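Taurocyamine kinase (Schistosoma mansoni, PDB 4WOE) catalyses the reversible, magnesium-dependent transfer of phosphate from ATP to taurocyamine, giving N-phosphotaurocyamine and ADP. Local coordinates at residues A[61-66]-A[266-271]; A[125-130]-A[222-227]; A[425-430]-A[438-443]; A[496-501]-A[628-633]. The protein carries 4 engineered substitutions. One frame throughout, in Å; residues are numbered along the deposited sequence.

In the fold
All four contacts are built from buried residues, and they fall into two groups. Contacts 1 and 2 lie in the first repeat with centres about 12 Å apart, joined where Phe267 N meets Asp223 OD1; contacts 3 and 4 lie in the second, about 10 Å apart, joined through Thr427. Contacts 1 and 4 use equivalent loops, each carrying a predicted active-site cysteine, Cys268 or Cys631, and contacts 1, 3 and 4 each touch a taurocyamine. Their chemistry differs: contact 2 pairs strands through backbone bonds and a bridging water, contact 1 mixes a ring face, a sulfur and a hydroxyl bond, whereas contacts 3 and 4 rely on largely apolar packing.

Contact 1: A[61-66]-A[266-271]; sequences LPRSCD and TFCPSN. With 3S5 (Taurocyamine), chain E; NO3 (nitrate ion), chain I.
Arg63 lies across Phe267 and Cys268 at once. Its CB stands over one face of the Phe267 ring, 4.0 Å from the centroid and 25° off the normal, a CH-pi contact. The chain bends at chi2 (-59°) and carries the guanidinium over Cys268; its plane lies 84° from that of the ring, and one guanidinium face is set against Cys268 SG, 3.5 Å from Arg63 NH1. NH1 also donates to Pro62 O, coming from above that carbonyl's plane. The two loops belong to the N-terminal domain and the C-terminal catalytic domain of a phosphagen kinase, and the taurocyamine site lies at their junction. Arg63 NH2 donates to sulfonate O08 of taurocyamine at 3.0 Å, while NH1 and Leu61 N both reach O10. At the other end of the substrate, N01 donates to Ser270 OG over 3.1 Å and lies 3.7 Å from SG of Cys268, the predicted active-site residue. Farther along, Ser64 OG donates to Phe267 O at 2.8 Å.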
loop_
_atom_site.group_PDB
_atom_site.type_symbol
_atom_site.label_atom_id
_atom_site.label_comp_id
_atom_site.label_asym_id
_atom_site.label_seq_id
_atom_site.Cartn_x
_atom_site.Cartn_y
_atom_site.Cartn_z
ATOM N N LEU A 61 -13.705 7.256 12.068
ATOM C CA LEU A 61 -14.039 8.552 12.665
ATOM C C LEU A 61 -15.283 8.515 13.554
ATOM O O LEU A 61 -16.103 7.598 13.440
ATOM C CB LEU A 61 -14.237 9.590 11.551
ATOM C CG LEU A 61 -12.990 9.776 10.687
ATOM C CD1 LEU A 61 -13.297 10.571 9.430
ATOM C CD2 LEU A 61 -11.901 10.454 11.498
ATOM N N PRO A 62 -15.428 9.527 14.434
ATOM C CA PRO A 62 -16.689 9.778 15.136
ATOM C C PRO A 62 -17.664 10.494 14.235
ATOM O O PRO A 62 -17.327 10.795 13.085
ATOM C CB PRO A 62 -16.275 10.705 16.268
ATOM C CG PRO A 62 -15.174 11.531 15.621
ATOM C CD PRO A 62 -14.401 10.517 14.820
ATOM N N ARG A 63 -18.846 10.793 14.765
ATOM C CA ARG A 63 -19.734 11.735 14.120
ATOM C C ARG A 63 -19.985 12.914 15.075
ATOM O O ARG A 63 -19.297 13.064 16.087
ATOM C CB ARG A 63 -21.034 11.040 13.700
ATOM C CG ARG A 63 -20.815 9.861 12.713
ATOM C CD ARG A 63 -20.119 10.332 11.428
ATOM N NE ARG A 63 -20.059 9.303 10.387
ATOM C CZ ARG A 63 -19.026 8.487 10.178
ATOM N NH1 ARG A 63 -17.955 8.565 10.949
ATOM N NH2 ARG A 63 -19.060 7.593 9.195
ATOM N N SER A 64 -20.948 13.767 14.748
ATOM C CA SER A 64 -21.204 14.923 15.583
ATOM C C SER A 64 -22.672 14.962 15.994
ATOM O O SER A 64 -23.563 14.780 15.158
ATOM C CB SER A 64 -20.806 16.210 14.849
ATOM O OG SER A 64 -21.182 16.166 13.489
ATOM N N CYS A 65 -22.928 15.207 17.275
ATOM C CA CYS A 65 -24.314 15.247 17.753
ATOM C C CYS A 65 -25.077 16.401 17.115
ATOM O O CYS A 65 -26.295 16.323 16.919
ATOM C CB CYS A 65 -24.367 15.352 19.277
ATOM S SG CYS A 65 -23.440 16.738 19.967
ATOM N N ASP A 66 -24.338 17.451 16.768
ATOM C CA ASP A 66 -24.866 18.613 16.040
ATOM C C ASP A 66 -23.677 19.502 15.618
ATOM O O ASP A 66 -22.532 19.230 15.998
ATOM C CB ASP A 66 -25.871 19.390 16.902
ATOM C CG ASP A 66 -25.242 19.928 18.173
ATOM O OD1 ASP A 66 -24.574 20.989 18.099
ATOM O OD2 ASP A 66 -25.398 19.281 19.234
ATOM N N THR A 266 -19.897 19.762 8.614
ATOM C CA THR A 266 -20.602 18.559 8.174
ATOM C C THR A 266 -20.759 17.562 9.304
ATOM O O THR A 266 -20.106 17.671 10.331
ATOM C CB THR A 266 -19.871 17.855 6.990
ATOM O OG1 THR A 266 -18.533 17.493 7.375
ATOM C CG2 THR A 266 -19.801 18.769 5.792
ATOM N N PHE A 267 -21.600 16.558 9.079
ATOM C CA PHE A 267 -21.873 15.512 10.056
ATOM C C PHE A 267 -20.635 14.671 10.355
ATOM O O PHE A 267 -20.301 14.410 11.515
ATOM C CB PHE A 267 -23.013 14.632 9.542
ATOM C CG PHE A 267 -23.421 13.527 10.480
ATOM C CD1 PHE A 267 -23.916 13.813 11.748
ATOM C CD2 PHE A 267 -23.367 12.203 10.065
ATOM C CE1 PHE A 267 -24.319 12.797 12.594
ATOM C CE2 PHE A 267 -23.770 11.184 10.895
ATOM C CZ PHE A 267 -24.250 11.477 12.166
ATOM N N CYS A 268 -19.952 14.243 9.303
ATOM C CA CYS A 268 -18.740 13.477 9.485
ATOM C C CYS A 268 -17.543 14.397 9.284
ATOM O O CYS A 268 -17.494 15.174 8.327
ATOM C CB CYS A 268 -18.699 12.284 8.526
ATOM S SG CYS A 268 -17.237 11.224 8.749
ATOM N N PRO A 269 -16.579 14.337 10.210
ATOM C CA PRO A 269 -15.372 15.169 10.139
ATOM C C PRO A 269 -14.615 14.982 8.830
ATOM O O PRO A 269 -13.810 15.834 8.460
ATOM C CB PRO A 269 -14.536 14.675 11.327
ATOM C CG PRO A 269 -15.543 14.161 12.292
ATOM C CD PRO A 269 -16.661 13.584 11.474
ATOM N N SER A 270 -14.872 13.879 8.136
ATOM C CA SER A 270 -14.146 13.597 6.898
ATOM C C SER A 270 -14.491 14.606 5.814
ATOM O O SER A 270 -13.674 14.841 4.929
ATOM C CB SER A 270 -14.434 12.180 6.391
ATOM O OG SER A 270 -15.801 12.041 6.067
ATOM N N ASN A 271 -15.683 15.205 5.905
ATOM C CA ASN A 271 -16.185 16.111 4.874
ATOM C C ASN A 271 -16.115 17.619 5.199
ATOM O O ASN A 271 -16.809 18.414 4.568
ATOM C CB ASN A 271 -17.648 15.763 4.540
ATOM C CG ASN A 271 -17.795 14.448 3.776
ATOM O OD1 ASN A 271 -17.135 14.218 2.761
ATOM N ND2 ASN A 271 -18.684 13.588 4.259
HETATM N N01 3S5 E . -18.199 10.164 5.370
HETATM C C02 3S5 E . -17.872 8.976 5.805
HETATM N N03 3S5 E . -18.805 8.144 6.168
HETATM N N04 3S5 E . -16.557 8.605 5.881
HETATM C C05 3S5 E . -16.246 7.286 6.366
HETATM C C06 3S5 E . -15.587 7.397 7.740
HETATM S S07 3S5 E . -15.830 5.951 8.710
HETATM O O08 3S5 E . -17.206 5.356 8.470
HETATM O O09 3S5 E . -14.755 4.899 8.438
HETATM O O10 3S5 E . -15.695 6.399 10.143
HETATM N N NO3 I . -18.756 9.662 2.258
HETATM O O1 NO3 I . -18.625 10.791 2.839
HETATM O O2 NO3 I . -17.840 9.240 1.484
HETATM O O3 NO3 I . -19.801 8.956 2.444
#

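Contact 2: A[125-130]-A[222-227]; sequences GRTVEG and EDHIRV
Arg126 and Ile225 form an antiparallel hydrogen-bonded pair: Arg126 N donates to Ile225 O at 3.1 Å, and Ile225 N returns a nearly straight bond to Arg126 O (3.3 Å, 174°). Their side chains share a face, Arg126 CB lying 3.5 Å from Ile225 CG1. Gly125 and Arg226 make the adjacent non-hydrogen-bonded pair, with Gly125 CA 3.9 Å from Arg226 CD. Next to these pairs, His224 ND1 accepts from Val128 N at 2.8 Å with the donor near the ring plane. Thr127 CG2 approaches the same ring obliquely.

In the second shell, a water accepts from His224 N and has three acceptors within reach, Arg126 O, Thr127 OG1 and Asp223 OD1, more than its two protons can serve at once. Thr127 OG1 is also bonded to Ile265 O, and Asp223 OD1 to Phe267 N. Asp223 OD2 uses its anti lone pair to receive Arg226 NE (3.0 Å), and Glu222 OE2 adds a salt bridge to NH1. This network probably orients Arg226, a predicted ATP-binding residue touching bound ADP.

Strands 117-126 and 225-232 are neighbours in the catalytic domain's antiparallel sheet; helix 139-154 covers Val128, His224 and Ile225, while helix 236-250 packs on Arg126 and Val227.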
loop_
_atom_site.group_PDB
_atom_site.type_symbol
_atom_site.label_atom_id
_atom_site.label_comp_id
_atom_site.label_asym_id
_atom_site.label_seq_id
_atom_site.Cartn_x
_atom_site.Cartn_y
_atom_site.Cartn_z
ATOM N N GLY A 125 -21.756 19.008 0.519
ATOM C CA GLY A 125 -22.665 18.884 1.644
ATOM C C GLY A 125 -22.840 20.229 2.334
ATOM O O GLY A 125 -21.932 21.061 2.282
ATOM N N ARG A 126 -23.994 20.455 2.969
ATOM C CA ARG A 126 -24.189 21.678 3.758
ATOM C C ARG A 126 -24.986 21.405 5.028
ATOM O O ARG A 126 -25.905 20.585 5.030
ATOM C CB ARG A 126 -24.920 22.765 2.950
ATOM C CG ARG A 126 -24.178 23.347 1.770
ATOM C CD ARG A 126 -23.014 24.187 2.244
ATOM N NE ARG A 126 -22.401 24.935 1.157
ATOM C CZ ARG A 126 -21.345 24.520 0.460
ATOM N NH1 ARG A 126 -20.777 23.348 0.727
ATOM N NH2 ARG A 126 -20.845 25.287 -0.502
ATOM N N THR A 127 -24.655 22.139 6.087
ATOM C CA THR A 127 -25.442 22.157 7.314
ATOM C C THR A 127 -26.217 23.455 7.363
ATOM O O THR A 127 -25.675 24.511 7.031
ATOM C CB THR A 127 -24.559 22.032 8.581
ATOM O OG1 THR A 127 -23.800 20.817 8.523
ATOM C CG2 THR A 127 -25.418 22.037 9.853
ATOM N N VAL A 128 -27.488 23.381 7.745
ATOM C CA VAL A 128 -28.321 24.580 7.894
ATOM C C VAL A 128 -28.287 24.999 9.358
ATOM O O VAL A 128 -28.523 24.170 10.241
ATOM C CB VAL A 128 -29.786 24.337 7.443
ATOM C CG1 VAL A 128 -30.655 25.583 7.658
ATOM C CG2 VAL A 128 -29.835 23.903 5.964
ATOM N N GLU A 129 -27.979 26.275 9.606
ATOM C CA GLU A 129 -27.854 26.813 10.973
ATOM C C GLU A 129 -29.148 26.713 11.767
ATOM O O GLU A 129 -30.243 26.931 11.231
ATOM C CB GLU A 129 -27.397 28.282 10.945
ATOM C CG GLU A 129 -25.947 28.488 10.508
ATOM C CD GLU A 129 -25.514 29.951 10.550
ATOM O OE1 GLU A 129 -26.361 30.843 10.323
ATOM O OE2 GLU A 129 -24.328 30.216 10.815
ATOM N N GLY A 130 -29.011 26.369 13.045
ATOM C CA GLY A 130 -30.135 26.339 13.965
ATOM C C GLY A 130 -30.819 24.989 14.081
ATOM O O GLY A 130 -31.856 24.870 14.751
ATOM N N GLU A 222 -27.136 11.699 5.139
ATOM C CA GLU A 222 -25.859 11.838 5.841
ATOM C C GLU A 222 -25.510 13.277 6.275
ATOM O O GLU A 222 -24.671 13.482 7.148
ATOM C CB GLU A 222 -24.737 11.292 4.967
ATOM C CG GLU A 222 -23.934 10.173 5.615
ATOM C CD GLU A 222 -22.640 9.907 4.872
ATOM O OE1 GLU A 222 -22.678 9.165 3.859
ATOM O OE2 GLU A 222 -21.590 10.464 5.294
ATOM N N ASP A 223 -26.141 14.260 5.645
ATOM C CA ASP A 223 -26.014 15.653 6.013
ATOM C C ASP A 223 -27.386 16.282 5.813
ATOM O O ASP A 223 -28.285 15.614 5.306
ATOM C CB ASP A 223 -24.964 16.356 5.167
ATOM C CG ASP A 223 -23.570 16.203 5.731
ATOM O OD1 ASP A 223 -23.368 16.595 6.910
ATOM O OD2 ASP A 223 -22.687 15.697 4.995
ATOM N N HIS A 224 -27.561 17.539 6.208
ATOM C CA HIS A 224 -28.819 18.242 5.953
ATOM C C HIS A 224 -29.138 18.228 4.466
ATOM O O HIS A 224 -30.189 17.737 4.080
ATOM C CB HIS A 224 -28.774 19.674 6.483
ATOM C CG HIS A 224 -28.833 19.761 7.978
ATOM N ND1 HIS A 224 -28.611 20.934 8.663
ATOM C CD2 HIS A 224 -29.077 18.818 8.920
ATOM C CE1 HIS A 224 -28.719 20.715 9.962
ATOM N NE2 HIS A 224 -29.004 19.436 10.141
ATOM N N ILE A 225 -28.227 18.739 3.638
ATOM C CA ILE A 225 -28.320 18.482 2.206
ATOM C C ILE A 225 -27.057 17.858 1.645
ATOM O O ILE A 225 -25.944 18.209 2.037
ATOM C CB ILE A 225 -28.622 19.761 1.366
ATOM C CG1 ILE A 225 -27.678 20.903 1.734
ATOM C CG2 ILE A 225 -30.039 20.204 1.571
ATOM C CD1 ILE A 225 -27.967 22.190 0.985
ATOM N N ARG A 226 -27.243 16.922 0.725
ATOM C CA ARG A 226 -26.167 16.545 -0.176
ATOM C C ARG A 226 -26.598 16.999 -1.567
ATOM O O ARG A 226 -27.682 16.647 -2.049
ATOM C CB ARG A 226 -25.877 15.047 -0.128
ATOM C CG ARG A 226 -25.142 14.592 1.131
ATOM C CD ARG A 226 -23.719 15.143 1.151
ATOM N NE ARG A 226 -22.924 14.582 2.243
ATOM C CZ ARG A 226 -22.259 13.425 2.193
ATOM N NH1 ARG A 226 -21.559 13.029 3.253
ATOM N NH2 ARG A 226 -22.284 12.667 1.094
ATOM N N VAL A 227 -25.769 17.828 -2.183
ATOM C CA VAL A 227 -26.087 18.409 -3.464
ATOM C C VAL A 227 -25.213 17.707 -4.516
ATOM O O VAL A 227 -23.987 17.695 -4.399
ATOM C CB VAL A 227 -25.862 19.931 -3.438
ATOM C CG1 VAL A 227 -26.357 20.575 -4.722
ATOM C CG2 VAL A 227 -26.583 20.537 -2.234
HETATM O O HOH W 1 -25.111 18.557 7.391
#

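Contact 3: A[425-430]-A[438-443]; sequences PRTGEA and DYLDPL. With 3S5 (Taurocyamine), chain F.
Pro425 packs its ring onto helix 437-448, joining a substrate-binding loop to a helix of the phosphagen kinase N-terminal domain. The closer-packed part is largely apolar. Leu443 CD1 reaches the proline ring at Pro425 CD, 3.9 Å away. Tyr439 slides past the proline in the opposite direction, bringing CE2 to 4.4 Å from Pro425 CG; its ring is oblique to that atom. Leu440 reaches the loop with both branches: CD2 lies 4.2 Å from Pro425 CG, and CD1 touches Thr427 CG2 at 4.0 Å. With chi1 at 63°, Thr427 has CG2 anti to its carbonyl carbon and turned to this leucine, while OG1 bonds to Cys630 O. The hydroxyl of Tyr439 likewise has its partner elsewhere, at Thr386 O.

The looser margin of the helix is its other side, where Asp438 is exposed and Asp441 and Pro442 are partly so; none of the three touches the loop.

Arg426 points away from the helix and serves the substrate instead. One guanidinium face lies under the taurocyamine guanidino group, with N01 3.4 Å above its centre. NH1 also donates to Pro425 O, and the sulfonate is held at the guanidinium edge: NH1 binds O08, and NH2 binds O09 at 2.8 Å.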
loop_
_atom_site.group_PDB
_atom_site.type_symbol
_atom_site.label_atom_id
_atom_site.label_comp_id
_atom_site.label_asym_id
_atom_site.label_seq_id
_atom_site.Cartn_x
_atom_site.Cartn_y
_atom_site.Cartn_z
ATOM N N PRO A 425 18.278 -3.881 -9.539
ATOM C CA PRO A 425 17.032 -4.300 -10.198
ATOM C C PRO A 425 16.525 -5.674 -9.722
ATOM O O PRO A 425 17.207 -6.362 -8.941
ATOM C CB PRO A 425 17.434 -4.360 -11.674
ATOM C CG PRO A 425 18.893 -4.725 -11.634
ATOM C CD PRO A 425 19.445 -3.983 -10.435
ATOM N N ARG A 426 15.344 -6.067 -10.191
ATOM C CA ARG A 426 14.822 -7.415 -9.958
ATOM C C ARG A 426 14.304 -8.020 -11.266
ATOM O O ARG A 426 13.270 -7.585 -11.800
ATOM C CB ARG A 426 13.704 -7.401 -8.910
ATOM C CG ARG A 426 14.099 -6.796 -7.581
ATOM C CD ARG A 426 15.001 -7.725 -6.781
ATOM N NE ARG A 426 15.080 -7.257 -5.405
ATOM C CZ ARG A 426 15.863 -6.261 -4.996
ATOM N NH1 ARG A 426 16.678 -5.645 -5.857
ATOM N NH2 ARG A 426 15.843 -5.893 -3.721
ATOM N N THR A 427 14.997 -9.033 -11.768
ATOM C CA THR A 427 14.701 -9.549 -13.106
ATOM C C THR A 427 13.426 -10.398 -13.129
ATOM O O THR A 427 12.935 -10.797 -12.079
ATOM C CB THR A 427 15.867 -10.385 -13.652
ATOM O OG1 THR A 427 16.064 -11.520 -12.815
ATOM C CG2 THR A 427 17.163 -9.562 -13.683
ATOM N N GLY A 428 12.891 -10.657 -14.328
ATOM C CA GLY A 428 11.664 -11.422 -14.463
ATOM C C GLY A 428 11.818 -12.910 -14.788
ATOM O O GLY A 428 10.911 -13.720 -14.503
ATOM N N GLU A 429 12.950 -13.270 -15.399
ATOM C CA GLU A 429 13.261 -14.665 -15.687
ATOM C C GLU A 429 14.742 -14.826 -16.057
ATOM O O GLU A 429 15.446 -13.842 -16.305
ATOM C CB GLU A 429 12.355 -15.227 -16.802
ATOM C CG GLU A 429 12.696 -14.822 -18.231
ATOM C CD GLU A 429 11.904 -15.645 -19.246
ATOM O OE1 GLU A 429 11.857 -16.883 -19.087
ATOM O OE2 GLU A 429 11.321 -15.060 -20.198
ATOM N N ALA A 430 15.206 -16.068 -16.078
ATOM C CA ALA A 430 16.630 -16.355 -16.260
ATOM C C ALA A 430 17.124 -15.805 -17.592
ATOM O O ALA A 430 18.253 -15.325 -17.684
ATOM C CB ALA A 430 16.897 -17.866 -16.155
ATOM N N ASP A 438 23.575 -6.133 -22.142
ATOM C CA ASP A 438 24.343 -4.877 -22.149
ATOM C C ASP A 438 24.102 -4.035 -20.908
ATOM O O ASP A 438 24.932 -3.200 -20.533
ATOM C CB ASP A 438 24.023 -4.015 -23.379
ATOM C CG ASP A 438 24.860 -4.376 -24.583
ATOM O OD1 ASP A 438 25.773 -5.220 -24.446
ATOM O OD2 ASP A 438 24.614 -3.802 -25.664
ATOM N N TYR A 439 22.945 -4.220 -20.292
ATOM C CA TYR A 439 22.625 -3.467 -19.097
ATOM C C TYR A 439 23.098 -4.264 -17.885
ATOM O O TYR A 439 23.807 -3.730 -17.023
ATOM C CB TYR A 439 21.118 -3.172 -19.038
ATOM C CG TYR A 439 20.581 -2.676 -17.703
ATOM C CD1 TYR A 439 20.776 -1.363 -17.289
ATOM C CD2 TYR A 439 19.838 -3.520 -16.877
ATOM C CE1 TYR A 439 20.263 -0.910 -16.076
ATOM C CE2 TYR A 439 19.321 -3.078 -15.671
ATOM C CZ TYR A 439 19.537 -1.780 -15.273
ATOM O OH TYR A 439 19.018 -1.357 -14.072
ATOM N N LEU A 440 22.725 -5.547 -17.842
ATOM C CA LEU A 440 22.961 -6.362 -16.659
ATOM C C LEU A 440 24.447 -6.747 -16.488
ATOM O O LEU A 440 24.966 -6.678 -15.380
ATOM C CB LEU A 440 22.059 -7.615 -16.683
ATOM C CG LEU A 440 20.591 -7.338 -16.308
ATOM C CD1 LEU A 440 19.616 -8.487 -16.624
ATOM C CD2 LEU A 440 20.485 -6.923 -14.845
ATOM N N ASP A 441 25.140 -7.118 -17.569
ATOM C CA ASP A 441 26.526 -7.601 -17.421
ATOM C C ASP A 441 27.545 -6.590 -16.871
ATOM O O ASP A 441 28.428 -6.986 -16.109
ATOM C CB ASP A 441 27.077 -8.148 -18.744
ATOM C CG ASP A 441 28.507 -8.660 -18.602
ATOM O OD1 ASP A 441 28.680 -9.821 -18.188
ATOM O OD2 ASP A 441 29.459 -7.890 -18.861
ATOM N N PRO A 442 27.471 -5.305 -17.267
ATOM C CA PRO A 442 28.446 -4.416 -16.604
ATOM C C PRO A 442 28.033 -4.079 -15.171
ATOM O O PRO A 442 28.903 -3.828 -14.335
ATOM C CB PRO A 442 28.462 -3.157 -17.503
ATOM C CG PRO A 442 27.181 -3.187 -18.252
ATOM C CD PRO A 442 26.821 -4.651 -18.425
ATOM N N LEU A 443 26.727 -4.088 -14.892
ATOM C CA LEU A 443 26.207 -3.910 -13.521
ATOM C C LEU A 443 26.693 -5.044 -12.592
ATOM O O LEU A 443 27.192 -4.800 -11.481
ATOM C CB LEU A 443 24.676 -3.858 -13.550
ATOM C CG LEU A 443 23.852 -3.524 -12.308
ATOM C CD1 LEU A 443 22.479 -3.044 -12.745
ATOM C CD2 LEU A 443 23.705 -4.734 -11.399
HETATM N N01 3S5 F . 18.006 -8.630 -3.700
HETATM C C02 3S5 F . 17.771 -8.049 -2.567
HETATM N N03 3S5 F . 16.925 -8.583 -1.728
HETATM N N04 3S5 F . 18.405 -6.879 -2.242
HETATM C C05 3S5 F . 19.359 -6.201 -3.095
HETATM C C06 3S5 F . 19.668 -4.806 -2.508
HETATM S S07 3S5 F . 18.402 -3.625 -2.871
HETATM O O08 3S5 F . 18.117 -3.675 -4.363
HETATM O O09 3S5 F . 17.125 -3.959 -2.129
HETATM O O10 3S5 F . 18.820 -2.224 -2.478
#

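Contact 4: A[496-501]-A[628-633]. With 3S5 (Taurocyamine), chain F.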
loop_
_atom_site.group_PDB
_atom_site.type_symbol
_atom_site.label_atom_id
_atom_site.label_comp_id
_atom_site.label_asym_id
_atom_site.label_seq_id
_atom_site.Cartn_x
_atom_site.Cartn_y
_atom_site.Cartn_z
ATOM N N PHE A 496 10.290 -15.821 -12.598
ATOM C CA PHE A 496 10.642 -15.468 -11.231
ATOM C C PHE A 496 9.460 -14.858 -10.451
ATOM O O PHE A 496 8.480 -14.426 -11.055
ATOM C CB PHE A 496 11.831 -14.500 -11.256
ATOM C CG PHE A 496 13.095 -15.108 -11.805
ATOM C CD1 PHE A 496 13.239 -16.492 -11.879
ATOM C CD2 PHE A 496 14.137 -14.296 -12.249
ATOM C CE1 PHE A 496 14.409 -17.061 -12.393
ATOM C CE2 PHE A 496 15.309 -14.853 -12.750
ATOM C CZ PHE A 496 15.449 -16.233 -12.826
ATOM N N PRO A 497 9.551 -14.812 -9.105
ATOM C CA PRO A 497 8.423 -14.349 -8.287
ATOM C C PRO A 497 7.963 -12.939 -8.591
ATOM O O PRO A 497 6.878 -12.561 -8.143
ATOM C CB PRO A 497 8.975 -14.415 -6.860
ATOM C CG PRO A 497 9.981 -15.491 -6.900
ATOM C CD PRO A 497 10.644 -15.334 -8.260
ATOM N N THR A 498 8.779 -12.179 -9.319
ATOM C CA THR A 498 8.436 -10.816 -9.713
ATOM C C THR A 498 7.202 -10.782 -10.614
ATOM O O THR A 498 6.214 -10.102 -10.310
ATOM C CB THR A 498 9.614 -10.142 -10.449
ATOM O OG1 THR A 498 10.156 -11.069 -11.396
ATOM C CG2 THR A 498 10.699 -9.720 -9.472
ATOM N N ILE A 499 7.244 -11.540 -11.712
ATOM C CA ILE A 499 6.214 -11.416 -12.733
ATOM C C ILE A 499 5.468 -12.708 -13.049
ATOM O O ILE A 499 4.516 -12.694 -13.838
ATOM C CB ILE A 499 6.810 -10.863 -14.041
ATOM C CG1 ILE A 499 7.747 -11.899 -14.690
ATOM C CG2 ILE A 499 7.515 -9.548 -13.758
ATOM C CD1 ILE A 499 8.115 -11.587 -16.130
ATOM N N MET A 500 5.874 -13.810 -12.429
ATOM C CA MET A 500 5.188 -15.092 -12.627
ATOM C C MET A 500 3.693 -15.008 -12.256
ATOM O O MET A 500 3.292 -14.220 -11.405
ATOM C CB MET A 500 5.879 -16.212 -11.820
ATOM C CG MET A 500 5.678 -16.163 -10.293
ATOM S SD MET A 500 6.754 -17.322 -9.366
ATOM C CE MET A 500 6.413 -18.889 -10.157
ATOM N N SER A 501 2.879 -15.828 -12.910
ATOM C CA SER A 501 1.448 -15.860 -12.635
ATOM C C SER A 501 1.094 -16.723 -11.427
ATOM O O SER A 501 1.891 -17.551 -10.986
ATOM C CB SER A 501 0.692 -16.382 -13.852
ATOM O OG SER A 501 0.877 -17.780 -13.976
ATOM N N ILE A 628 21.546 -18.725 -11.281
ATOM C CA ILE A 628 20.828 -17.519 -11.648
ATOM C C ILE A 628 19.680 -17.223 -10.683
ATOM O O ILE A 628 18.941 -18.122 -10.279
ATOM C CB ILE A 628 20.281 -17.632 -13.060
ATOM C CG1 ILE A 628 21.421 -17.992 -14.021
ATOM C CG2 ILE A 628 19.563 -16.334 -13.468
ATOM C CD1 ILE A 628 20.916 -18.552 -15.331
ATOM N N THR A 629 19.547 -15.948 -10.326
ATOM C CA THR A 629 18.567 -15.502 -9.359
ATOM C C THR A 629 17.830 -14.236 -9.835
ATOM O O THR A 629 18.176 -13.638 -10.858
ATOM C CB THR A 629 19.244 -15.223 -8.026
ATOM O OG1 THR A 629 20.329 -14.324 -8.265
ATOM C CG2 THR A 629 19.796 -16.529 -7.431
ATOM N N CYS A 630 16.825 -13.836 -9.066
ATOM C CA CYS A 630 16.026 -12.649 -9.358
ATOM C C CYS A 630 16.887 -11.385 -9.458
ATOM O O CYS A 630 16.921 -10.717 -10.503
ATOM C CB CYS A 630 14.953 -12.467 -8.283
ATOM S SG CYS A 630 13.897 -11.037 -8.577
ATOM N N CYS A 631 17.562 -11.072 -8.356
ATOM C CA CYS A 631 18.481 -9.948 -8.272
ATOM C C CYS A 631 19.890 -10.362 -8.719
ATOM O O CYS A 631 20.371 -11.430 -8.327
ATOM C CB CYS A 631 18.524 -9.415 -6.839
ATOM S SG CYS A 631 19.569 -7.959 -6.602
ATOM N N PRO A 632 20.556 -9.521 -9.537
ATOM C CA PRO A 632 21.943 -9.787 -9.964
ATOM C C PRO A 632 22.944 -9.889 -8.782
ATOM O O PRO A 632 23.981 -10.554 -8.915
ATOM C CB PRO A 632 22.278 -8.576 -10.858
ATOM C CG PRO A 632 21.305 -7.495 -10.430
ATOM C CD PRO A 632 20.048 -8.243 -10.068
ATOM N N SER A 633 22.643 -9.242 -7.656
ATOM C CA SER A 633 23.487 -9.361 -6.452
ATOM C C SER A 633 23.599 -10.794 -5.886
ATOM O O SER A 633 24.520 -11.083 -5.122
ATOM C CB SER A 633 22.962 -8.448 -5.342
ATOM O OG SER A 633 21.917 -9.084 -4.623
HETATM N N01 3S5 F . 18.006 -8.630 -3.700
HETATM C C02 3S5 F . 17.771 -8.049 -2.567
HETATM N N03 3S5 F . 16.925 -8.583 -1.728
HETATM N N04 3S5 F . 18.405 -6.879 -2.242
HETATM C C05 3S5 F . 19.359 -6.201 -3.095
HETATM C C06 3S5 F . 19.668 -4.806 -2.508
HETATM S S07 3S5 F . 18.402 -3.625 -2.871
HETATM O O08 3S5 F . 18.117 -3.675 -4.363
HETATM O O09 3S5 F . 17.125 -3.959 -2.129
HETATM O O10 3S5 F . 18.820 -2.224 -2.478
#
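This is a small, buried, largely apolar loop-to-loop contact in the second catalytic domain, joining the segment that precedes helix 502-517 to the loop between strands 626-627 and 639-646. Phe496 carries most of it. Its CG lies anti to the carbonyl carbon (chi1 -65°), and the ring extends along the backbone of residues 628-630. Ile628 CG2 meets the ring edge near its plane, 4.2 Å from CZ, the two side chains crossing at about a right angle. Thr629 O and Cys630 CA approach obliquely, Thr629 O at 3.6 Å from CE2 and Cys630 CA at 3.8 Å from CD2. The second point of contact is Thr498 CG2 against Cys630 SG, also 3.6 Å.

Thr498 OG1 faces a different partner, Thr427 O, Phe496 shares a backbone bond with Gly428, and Thr427 pairs with the backbone of Cys630, so the N-terminal-domain loop 425-430 binds both segments. The turn beginning at Phe496 is closed by its own carbonyl, which accepts from Ile499 N and Met500 N.

Beyond the packed residues, Cys631 points away from segment 496-501, and its SG accepts from Ser633 N and from taurocyamine N01, the latter over 3.4 Å at 152°. A cysteine set beside the guanidino group of the substrate in this way is characteristic of the phosphagen kinase active site, consistent with the catalytic role predicted for Cys631.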